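Local coordinates for protein inorganic pyrophosphatase (PDB 6LL8) that probably hydrolyses diphosphate to two phosphates as a manganese-dependent family II pyrophosphatase, here caught with magnesium and the analogue imidodiphosphate between its two domains, at residues A20-A24 with I121-Y125; K230-E234 with S261-V265; N207-V213 with L302-Q307; F151-T155 with L292-Q297. All blocks are in the same frame, centred on the assembly; numbering follows the deposited sequence.

Contact 1 of 4, residues A20-A24 with I121-Y125; sequences AIALA and IKMMY
The apolar centre is I121, with chi1 m and chi2 t and its CA-to-CB bond directed toward helix 14-29. Its CG2 lies 4.2 Å from A22 CB, and its CD1 lies 4.3 Å from L23 CB. L23 and I121 also set the register, their CA atoms 6.5 Å apart. Both segments are regular alpha-helix and run almost parallel: the axes of 20-24 and 121-125 differ by 14° in direction and approach to 10.3 Å. Next to this centre, L23 (chi1 t, chi2 p) brings CD1 to 3.7 Å from M124 CE, the methionine lying m, t, p along its three chi angles. V93 of strand 88-94 touches L23, I121 and M124, so this face of the pair packs on the sheet. The polar edge belongs to Y125. With chi1 at -83° its ring leans back to helix 14-29, and its OH donates a 2.7 Å hydrogen bond to A22 O, a helical carbonyl. K122 turns from the interface and forms a salt bridge with D126 of its own helix. Two near-parallel helices lying side by side on a parallel sheet are typical of the alpha/beta DHH domain, which carries metal ligands such as D15 and D73.

Contact 2 of 4, residues K230-E234 with S261-V265; sequences KADLE and SEMLV
In the DHHA2 domain, helix 230-243 packs on a mixed beta-sheet, and this contact sets its first turn against strand 260-267. The axes of helix segment 230-234 and strand segment 261-265 make an angle of 43° between their N-to-C directions and come within 9.8 Å; the closest CA pair is E234 and L264, at 6.7 Å. L264 has the most surface covered. Its CA-to-CB bond points toward the helix, and the m, t rotamer carries CD1 among three helix residues: it lies 4.0 Å from L233 CB, 4.0 Å from E234 CG and 4.3 Å from K230 CG. The aliphatic stems of the charged residues thus share the leucine with L233, which also packs on A195 and V199 of helix 195-199. E234 carries its carboxylate on to a salt bridge with R285 of the neighbouring strand 285-289. The backbone of 261-265 is held on both sides, E262 and L264 bonding to strand 248-255 and M263 to strand 285-289. M263 and V265 point to the other face of the sheet, where they touch helix 272-277. K230 and E262, next in covered surface after L264, make the polar part of the contact. E262 (chi1 t, chi2 t) reaches toward the helix, while K230 runs t, t, m, t across to it, ending in a salt bridge of 2.6 Å from K230 NZ to E262 OE1.

Contact 3 of 4, residues N207-V213 with L302-Q307; sequences NMNGNLV and LQDAFQ
A type I' turn, M208 to N211, joins strands 203-208 and 211-220 as a beta-hairpin and docks on the last turns of helix 294-307. N209 (phi/psi 54/46) and G210 (78/9) both have positive phi. The hairpin closes with M208 N to N211 O at 2.8 Å and N211 N to M208 O at 3.0 Å, while N207 OD1 accepts from G210 N at 2.9 Å, an Asx motif. The nearest CA pairs are M208-Q303, 5.5 Å, and N209-Q307, 5.7 Å. F306, with chi1 at -81°, lies against the hairpin. M208 (m, t, t) makes an oblique Met-aromatic contact, its SD 4.7 Å from the F306 ring centroid, and the same SD lies 3.9 Å from L302 CB. V213 CG2 reaches F306 CZ at 3.7 Å, and H247 adds an edge-to-face ring contact. Outside this apolar patch, N209 ND2 donates to F306 O at 2.9 Å. One water donates to N207 O (2.9 Å) and Q303 OE1 (2.7 Å); another gives F306 O a 2.7 Å bond and accepts weakly from N211 ND2, 3.1 Å away. Thus N209 of the hairpin and a bound water both donate to a carbonyl near the helix end.

Contact 4 of 4, residues F151-T155 with L292-Q297; sequences FKSPT and LSRKKQ. With 2PN (imidodiphosphoric acid), chain I.
The loop between helices 134-147 and 158-171 packs against the N-terminus of helix 294-307, at the substrate cleft of this two-domain pyrophosphatase. F151, with positive phi (74°), turns its ring to helices 158-171 and 176-187. K152 O lies 3.6 Å from L292 CD1, and its ammonium extends to I256 O. S153 is the register partner of L292 (CA-CA 5.9 Å) and sets OG 3.7 Å from S293 CB; S153 OG and T155 OG1 share a 3.2 Å hydrogen bond. P154 has CD 4.3 Å from L292 CB, CG 3.4 Å from Q297 OE1, and its O 3.6 Å from K296 CE. T155 presents CG2 to S293 OG (3.3 Å), K296 CB (3.8 Å) and K295 CG (3.9 Å). S293 is the helix N-cap, OG accepting from K296 N at 3.0 Å, and Q297 OE1 accepts from L292 N (2.8 Å) and S293 N (2.9 Å). Imidodiphosphate sits at this end. R294 NE donates to 2PN O4 (2.8 Å) and R294 NH2 to 2PN O5 (3.0 Å); K295 N donates to 2PN O6 (2.9 Å) and K295 NZ to 2PN O3 (2.9 Å). A water hydrogen-bonded to T155 OG1 at 2.7 Å accepts from K295 NZ at 3.0 Å.

How the contacts relate
Contact 4 borders the bound imidodiphosphate, to which its R294 and K295 bind, in a pocket that also includes D13, D73, H95 and D147. Contact 1 lies within the DHH domain, its centre about 22 Å from that of contact 4; the I121 side chain is about 9 Å from a magnesium ion and 11 Å from the ligand. Contacts 2 and 3 lie in the DHHA2 domain, across the chain's centre from contact 1, and reach the same sheet, centres about 21 Å apart. Helix 294-307 serves contact 4 at its start and contact 3 at its end, about 20 Å away between centres.

Contact 1 of 4, residues A20-A24 with I121-Y125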
# COMPACT_ATOMS: atom_id res chain seq x y z
N ALA A 20 -5.96 9.10 -4.01
CA ALA A 20 -6.66 10.24 -3.37
C ALA A 20 -6.77 11.40 -4.37
O ALA A 20 -7.84 12.02 -4.47
CB ALA A 20 -5.94 10.66 -2.13
N ILE A 21 -5.71 11.70 -5.09
CA ILE A 21 -5.72 12.79 -6.10
C ILE A 21 -6.74 12.44 -7.18
O ILE A 21 -7.56 13.28 -7.56
CB ILE A 21 -4.32 12.99 -6.69
CG1 ILE A 21 -3.36 13.51 -5.63
CG2 ILE A 21 -4.39 13.94 -7.88
CD1 ILE A 21 -1.91 13.54 -6.07
N ALA A 22 -6.68 11.23 -7.70
CA ALA A 22 -7.53 10.83 -8.83
C ALA A 22 -9.00 10.81 -8.43
O ALA A 22 -9.87 11.28 -9.20
CB ALA A 22 -7.09 9.49 -9.35
N LEU A 23 -9.34 10.28 -7.26
CA LEU A 23 -10.75 10.23 -6.85
C LEU A 23 -11.23 11.61 -6.46
O LEU A 23 -12.38 11.95 -6.78
CB LEU A 23 -10.95 9.22 -5.74
CG LEU A 23 -12.38 9.11 -5.22
CD1 LEU A 23 -13.39 8.84 -6.29
CD2 LEU A 23 -12.46 8.06 -4.12
N ALA A 24 -10.41 12.44 -5.80
CA ALA A 24 -10.88 13.82 -5.50
C ALA A 24 -11.21 14.54 -6.80
O ALA A 24 -12.21 15.28 -6.87
CB ALA A 24 -9.86 14.58 -4.70
N ILE A 121 -10.66 2.90 -9.22
CA ILE A 121 -10.99 4.31 -9.47
C ILE A 121 -11.19 4.52 -10.97
O ILE A 121 -12.09 5.26 -11.34
CB ILE A 121 -9.91 5.21 -8.85
CG1 ILE A 121 -9.90 5.05 -7.33
CG2 ILE A 121 -10.14 6.65 -9.25
CD1 ILE A 121 -8.72 5.71 -6.64
N LYS A 122 -10.42 3.87 -11.83
CA LYS A 122 -10.66 4.01 -13.29
C LYS A 122 -12.07 3.51 -13.60
O LYS A 122 -12.76 4.13 -14.41
CB LYS A 122 -9.56 3.28 -14.05
CG LYS A 122 -9.39 3.73 -15.48
CD LYS A 122 -10.30 3.19 -16.44
CE LYS A 122 -9.91 3.68 -17.84
NZ LYS A 122 -10.83 3.06 -18.79
N MET A 123 -12.49 2.41 -12.99
CA MET A 123 -13.87 1.91 -13.19
C MET A 123 -14.88 2.96 -12.76
O MET A 123 -15.95 3.07 -13.39
CB MET A 123 -14.13 0.63 -12.39
CG MET A 123 -13.36 -0.56 -12.87
SD MET A 123 -13.57 -1.88 -11.63
CE MET A 123 -12.50 -3.15 -12.32
N MET A 124 -14.58 3.73 -11.73
CA MET A 124 -15.49 4.81 -11.31
C MET A 124 -15.55 5.92 -12.36
O MET A 124 -16.65 6.40 -12.69
CB MET A 124 -15.04 5.35 -9.95
CG MET A 124 -15.06 4.33 -8.86
SD MET A 124 -14.38 4.88 -7.28
CE MET A 124 -15.69 5.95 -6.73
N TYR A 125 -14.42 6.32 -12.92
CA TYR A 125 -14.44 7.31 -14.00
C TYR A 125 -15.31 6.78 -15.15
O TYR A 125 -16.09 7.56 -15.72
CB TYR A 125 -13.05 7.62 -14.56
CG TYR A 125 -12.26 8.63 -13.77
CD1 TYR A 125 -11.45 8.29 -12.70
CD2 TYR A 125 -12.22 9.93 -14.23
CE1 TYR A 125 -10.70 9.24 -12.04
CE2 TYR A 125 -11.47 10.90 -13.58
CZ TYR A 125 -10.68 10.55 -12.48
OH TYR A 125 -9.92 11.52 -11.88

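Contact 2 of 4, residues K230-E234 with S261-V265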
# COMPACT_ATOMS: atom_id res chain seq x y z
N LYS A 230 21.44 -5.64 7.16
CA LYS A 230 20.44 -6.64 7.61
C LYS A 230 20.42 -6.75 9.14
O LYS A 230 19.33 -6.75 9.74
CB LYS A 230 20.65 -7.98 6.92
CG LYS A 230 19.45 -8.90 7.02
CD LYS A 230 19.60 -10.12 6.15
CE LYS A 230 19.63 -9.75 4.68
NZ LYS A 230 19.66 -10.95 3.84
N ALA A 231 21.57 -6.89 9.78
CA ALA A 231 21.61 -7.01 11.25
C ALA A 231 21.00 -5.76 11.90
O ALA A 231 20.32 -5.89 12.94
CB ALA A 231 23.01 -7.27 11.71
N ASP A 232 21.24 -4.58 11.34
CA ASP A 232 20.66 -3.30 11.85
C ASP A 232 19.13 -3.34 11.69
O ASP A 232 18.43 -2.89 12.58
CB ASP A 232 21.28 -2.09 11.14
CG ASP A 232 22.75 -1.83 11.47
OD1 ASP A 232 23.20 -2.39 12.45
OD2 ASP A 232 23.37 -1.07 10.72
N LEU A 233 18.62 -3.89 10.60
CA LEU A 233 17.16 -4.03 10.43
C LEU A 233 16.60 -4.97 11.48
O LEU A 233 15.54 -4.69 12.05
CB LEU A 233 16.82 -4.51 9.03
CG LEU A 233 17.19 -3.59 7.87
CD1 LEU A 233 16.99 -4.29 6.55
CD2 LEU A 233 16.40 -2.31 7.91
N GLU A 234 17.29 -6.08 11.73
CA GLU A 234 16.83 -7.07 12.73
C GLU A 234 16.79 -6.43 14.12
O GLU A 234 15.83 -6.65 14.88
CB GLU A 234 17.72 -8.30 12.69
CG GLU A 234 17.57 -9.08 11.39
CD GLU A 234 18.48 -10.28 11.33
OE1 GLU A 234 19.73 -10.08 11.42
OE2 GLU A 234 17.95 -11.39 11.19
N SER A 261 10.69 -13.28 -1.33
CA SER A 261 10.99 -12.39 -0.19
C SER A 261 11.74 -13.14 0.88
O SER A 261 11.37 -14.28 1.21
CB SER A 261 9.70 -11.84 0.42
OG SER A 261 8.96 -11.05 -0.50
N GLU A 262 12.69 -12.45 1.51
CA GLU A 262 13.21 -12.91 2.80
C GLU A 262 12.42 -12.20 3.88
O GLU A 262 12.39 -10.96 3.86
CB GLU A 262 14.70 -12.62 2.90
CG GLU A 262 15.27 -13.16 4.20
CD GLU A 262 16.75 -13.06 4.37
OE1 GLU A 262 17.26 -11.98 4.15
OE2 GLU A 262 17.35 -14.06 4.77
N MET A 263 11.85 -12.93 4.80
CA MET A 263 11.12 -12.32 5.91
C MET A 263 11.97 -12.36 7.16
O MET A 263 12.44 -13.42 7.56
CB MET A 263 9.81 -13.05 6.16
CG MET A 263 8.95 -12.39 7.23
SD MET A 263 7.47 -13.34 7.66
CE MET A 263 6.37 -12.79 6.36
N LEU A 264 12.16 -11.21 7.77
CA LEU A 264 12.79 -11.04 9.09
C LEU A 264 11.66 -11.05 10.11
O LEU A 264 10.67 -10.31 9.91
CB LEU A 264 13.60 -9.75 9.16
CG LEU A 264 14.60 -9.50 8.03
CD1 LEU A 264 15.34 -8.19 8.25
CD2 LEU A 264 15.56 -10.65 7.86
N VAL A 265 11.79 -11.80 11.20
CA VAL A 265 10.68 -12.04 12.13
C VAL A 265 11.15 -11.82 13.56
O VAL A 265 12.12 -12.48 14.00
CB VAL A 265 10.16 -13.48 11.99
CG1 VAL A 265 9.03 -13.77 12.97
CG2 VAL A 265 9.73 -13.79 10.55

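Contact 3 of 4, residues N207-V213 with L302-Q307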
# COMPACT_ATOMS: atom_id res chain seq x y z
N ASN A 207 -4.50 -5.64 13.24
CA ASN A 207 -5.12 -6.29 14.41
C ASN A 207 -5.57 -7.68 13.98
O ASN A 207 -6.53 -7.80 13.18
CB ASN A 207 -6.29 -5.45 14.89
CG ASN A 207 -6.96 -6.05 16.09
OD1 ASN A 207 -6.63 -7.14 16.50
ND2 ASN A 207 -7.91 -5.33 16.61
N MET A 208 -4.85 -8.71 14.41
CA MET A 208 -5.18 -10.11 14.05
C MET A 208 -5.69 -10.82 15.30
O MET A 208 -4.90 -11.20 16.14
CB MET A 208 -3.95 -10.79 13.46
CG MET A 208 -3.49 -10.10 12.17
SD MET A 208 -2.25 -11.08 11.33
CE MET A 208 -2.08 -10.17 9.80
N ASN A 209 -7.02 -10.86 15.43
CA ASN A 209 -7.68 -11.49 16.60
C ASN A 209 -7.13 -10.90 17.90
O ASN A 209 -6.88 -11.64 18.85
CB ASN A 209 -7.55 -13.01 16.50
CG ASN A 209 -8.54 -13.71 17.39
OD1 ASN A 209 -9.53 -13.11 17.80
ND2 ASN A 209 -8.26 -14.96 17.70
N GLY A 210 -7.00 -9.57 17.97
CA GLY A 210 -6.55 -8.83 19.16
C GLY A 210 -5.05 -8.86 19.36
O GLY A 210 -4.61 -8.35 20.36
N ASN A 211 -4.30 -9.35 18.40
CA ASN A 211 -2.82 -9.33 18.41
C ASN A 211 -2.34 -8.28 17.42
O ASN A 211 -2.75 -8.34 16.22
CB ASN A 211 -2.28 -10.71 18.06
CG ASN A 211 -2.77 -11.76 19.02
OD1 ASN A 211 -2.20 -11.90 20.08
ND2 ASN A 211 -3.82 -12.46 18.64
N LEU A 212 -1.49 -7.37 17.88
CA LEU A 212 -1.01 -6.29 17.01
C LEU A 212 0.22 -6.81 16.26
O LEU A 212 1.24 -7.15 16.90
CB LEU A 212 -0.74 -5.02 17.83
CG LEU A 212 -0.36 -3.81 16.99
CD1 LEU A 212 -1.47 -3.42 16.03
CD2 LEU A 212 0.01 -2.63 17.86
N VAL A 213 0.12 -6.90 14.94
CA VAL A 213 1.19 -7.42 14.07
C VAL A 213 1.62 -6.30 13.11
O VAL A 213 0.81 -5.81 12.32
CB VAL A 213 0.67 -8.64 13.30
CG1 VAL A 213 1.70 -9.12 12.30
CG2 VAL A 213 0.25 -9.73 14.25
N LEU A 302 -1.46 -15.58 7.87
CA LEU A 302 -1.16 -15.12 9.25
C LEU A 302 -2.46 -14.87 10.00
O LEU A 302 -2.60 -15.29 11.16
CB LEU A 302 -0.38 -13.81 9.28
CG LEU A 302 1.10 -13.88 8.99
CD1 LEU A 302 1.62 -12.47 8.84
CD2 LEU A 302 1.86 -14.60 10.09
N GLN A 303 -3.40 -14.17 9.36
CA GLN A 303 -4.66 -13.81 10.04
C GLN A 303 -5.38 -15.10 10.40
O GLN A 303 -5.89 -15.24 11.52
CB GLN A 303 -5.49 -12.84 9.19
CG GLN A 303 -6.73 -12.41 9.93
CD GLN A 303 -7.20 -11.09 9.44
OE1 GLN A 303 -6.40 -10.15 9.36
NE2 GLN A 303 -8.51 -11.05 9.11
N ASP A 304 -5.41 -16.06 9.49
CA ASP A 304 -6.12 -17.32 9.76
C ASP A 304 -5.43 -18.04 10.93
O ASP A 304 -6.16 -18.63 11.75
CB ASP A 304 -6.21 -18.16 8.50
CG ASP A 304 -7.16 -17.65 7.44
OD1 ASP A 304 -8.03 -16.77 7.75
OD2 ASP A 304 -6.99 -18.12 6.30
N ALA A 305 -4.09 -17.98 11.03
CA ALA A 305 -3.33 -18.66 12.09
C ALA A 305 -3.63 -18.05 13.46
O ALA A 305 -3.63 -18.78 14.45
CB ALA A 305 -1.84 -18.64 11.89
N PHE A 306 -3.83 -16.75 13.53
CA PHE A 306 -4.20 -16.07 14.78
C PHE A 306 -5.67 -16.32 15.13
O PHE A 306 -5.99 -16.18 16.31
CB PHE A 306 -3.96 -14.57 14.66
CG PHE A 306 -2.54 -14.14 14.88
CD1 PHE A 306 -2.04 -14.01 16.17
CD2 PHE A 306 -1.70 -13.82 13.84
CE1 PHE A 306 -0.74 -13.58 16.38
CE2 PHE A 306 -0.41 -13.38 14.06
CZ PHE A 306 0.07 -13.28 15.33
N GLN A 307 -6.54 -16.60 14.14
CA GLN A 307 -8.01 -16.73 14.37
C GLN A 307 -8.26 -18.11 14.97
O GLN A 307 -9.26 -18.27 15.70
CB GLN A 307 -8.81 -16.53 13.08
CG GLN A 307 -10.18 -15.90 13.30
CD GLN A 307 -10.12 -14.43 13.67
OE1 GLN A 307 -9.51 -13.61 12.99
NE2 GLN A 307 -10.78 -14.09 14.77
O HOH W 1 -5.86 -7.69 10.35
O HOH W 2 -8.64 -10.45 12.75
O HOH W 3 -4.74 -15.44 18.62

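Contact 4 of 4, residues F151-T155 with L292-Q297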
# COMPACT_ATOMS: atom_id res chain seq x y z
N PHE A 151 3.15 -5.98 -13.27
CA PHE A 151 2.29 -7.13 -13.63
C PHE A 151 2.83 -8.45 -13.08
O PHE A 151 2.22 -9.49 -13.36
CB PHE A 151 2.03 -7.24 -15.13
CG PHE A 151 1.59 -5.99 -15.82
CD1 PHE A 151 0.81 -5.02 -15.21
CD2 PHE A 151 1.84 -5.85 -17.17
CE1 PHE A 151 0.37 -3.92 -15.92
CE2 PHE A 151 1.39 -4.75 -17.88
CZ PHE A 151 0.65 -3.78 -17.24
N LYS A 152 3.91 -8.45 -12.31
CA LYS A 152 4.48 -9.71 -11.79
C LYS A 152 3.74 -10.21 -10.56
O LYS A 152 3.77 -11.40 -10.26
CB LYS A 152 5.94 -9.49 -11.39
CG LYS A 152 6.89 -9.11 -12.52
CD LYS A 152 8.27 -8.68 -12.01
CE LYS A 152 9.26 -8.31 -13.11
NZ LYS A 152 10.60 -8.74 -12.71
N SER A 153 3.14 -9.32 -9.80
CA SER A 153 2.50 -9.72 -8.54
C SER A 153 1.32 -10.63 -8.84
O SER A 153 0.55 -10.35 -9.76
CB SER A 153 2.05 -8.52 -7.77
OG SER A 153 1.46 -8.93 -6.54
N PRO A 154 1.04 -11.63 -7.99
CA PRO A 154 -0.14 -12.46 -8.18
C PRO A 154 -1.46 -11.74 -7.92
O PRO A 154 -2.49 -12.29 -8.25
CB PRO A 154 0.07 -13.62 -7.21
CG PRO A 154 0.91 -13.06 -6.15
CD PRO A 154 1.85 -12.10 -6.86
N THR A 155 -1.41 -10.51 -7.41
CA THR A 155 -2.62 -9.69 -7.33
C THR A 155 -3.03 -9.14 -8.68
O THR A 155 -4.15 -8.67 -8.82
CB THR A 155 -2.46 -8.55 -6.34
OG1 THR A 155 -1.43 -7.71 -6.83
CG2 THR A 155 -2.18 -9.05 -4.95
N LEU A 292 5.58 -12.07 -3.36
CA LEU A 292 5.65 -10.63 -3.69
C LEU A 292 4.62 -9.83 -2.90
O LEU A 292 4.88 -8.66 -2.63
CB LEU A 292 5.42 -10.40 -5.20
CG LEU A 292 6.55 -10.86 -6.12
CD1 LEU A 292 6.10 -10.77 -7.58
CD2 LEU A 292 7.81 -10.04 -5.91
N SER A 293 3.43 -10.38 -2.70
CA SER A 293 2.24 -9.62 -2.26
C SER A 293 1.97 -9.80 -0.76
O SER A 293 1.69 -10.93 -0.31
CB SER A 293 1.05 -10.09 -3.01
OG SER A 293 -0.14 -9.54 -2.46
N ARG A 294 1.98 -8.71 -0.02
CA ARG A 294 1.58 -8.77 1.39
C ARG A 294 0.10 -9.11 1.51
O ARG A 294 -0.27 -10.03 2.26
CB ARG A 294 1.99 -7.46 2.07
CG ARG A 294 1.57 -7.34 3.54
CD ARG A 294 2.19 -6.16 4.25
NE ARG A 294 1.98 -4.94 3.52
CZ ARG A 294 2.78 -3.88 3.52
NH1 ARG A 294 3.72 -3.73 4.43
NH2 ARG A 294 2.63 -2.96 2.58
N LYS A 295 -0.77 -8.42 0.78
CA LYS A 295 -2.23 -8.64 0.96
C LYS A 295 -2.63 -10.07 0.56
O LYS A 295 -3.58 -10.58 1.15
CB LYS A 295 -3.09 -7.63 0.19
CG LYS A 295 -3.09 -7.81 -1.32
CD LYS A 295 -4.09 -6.91 -2.05
CE LYS A 295 -3.88 -5.43 -1.87
NZ LYS A 295 -2.55 -4.98 -2.36
N LYS A 296 -1.95 -10.69 -0.41
CA LYS A 296 -2.44 -11.98 -0.94
C LYS A 296 -1.65 -13.15 -0.39
O LYS A 296 -2.22 -14.23 -0.20
CB LYS A 296 -2.44 -11.96 -2.46
CG LYS A 296 -3.07 -13.13 -3.14
CD LYS A 296 -3.17 -12.94 -4.63
CE LYS A 296 -3.64 -14.16 -5.39
NZ LYS A 296 -5.00 -14.56 -5.00
N GLN A 297 -0.35 -12.99 -0.17
CA GLN A 297 0.54 -14.11 0.15
C GLN A 297 1.05 -14.09 1.58
O GLN A 297 1.63 -15.08 2.00
CB GLN A 297 1.71 -14.16 -0.82
CG GLN A 297 1.27 -14.38 -2.28
CD GLN A 297 2.44 -14.26 -3.21
OE1 GLN A 297 2.98 -13.17 -3.44
NE2 GLN A 297 2.90 -15.38 -3.72
P1 2PN I . -1.04 -2.06 -1.05
O1 2PN I . -1.32 -0.91 -0.08
O2 2PN I . 0.33 -1.96 -1.66
O3 2PN I . -2.14 -2.17 -2.09
N1 2PN I . -1.10 -3.45 -0.16
P2 2PN I . 0.02 -4.55 0.34
O4 2PN I . -0.22 -4.67 1.84
O5 2PN I . 1.40 -4.00 0.05
O6 2PN I . -0.26 -5.85 -0.38
O HOH W 4 -1.80 -5.51 -5.24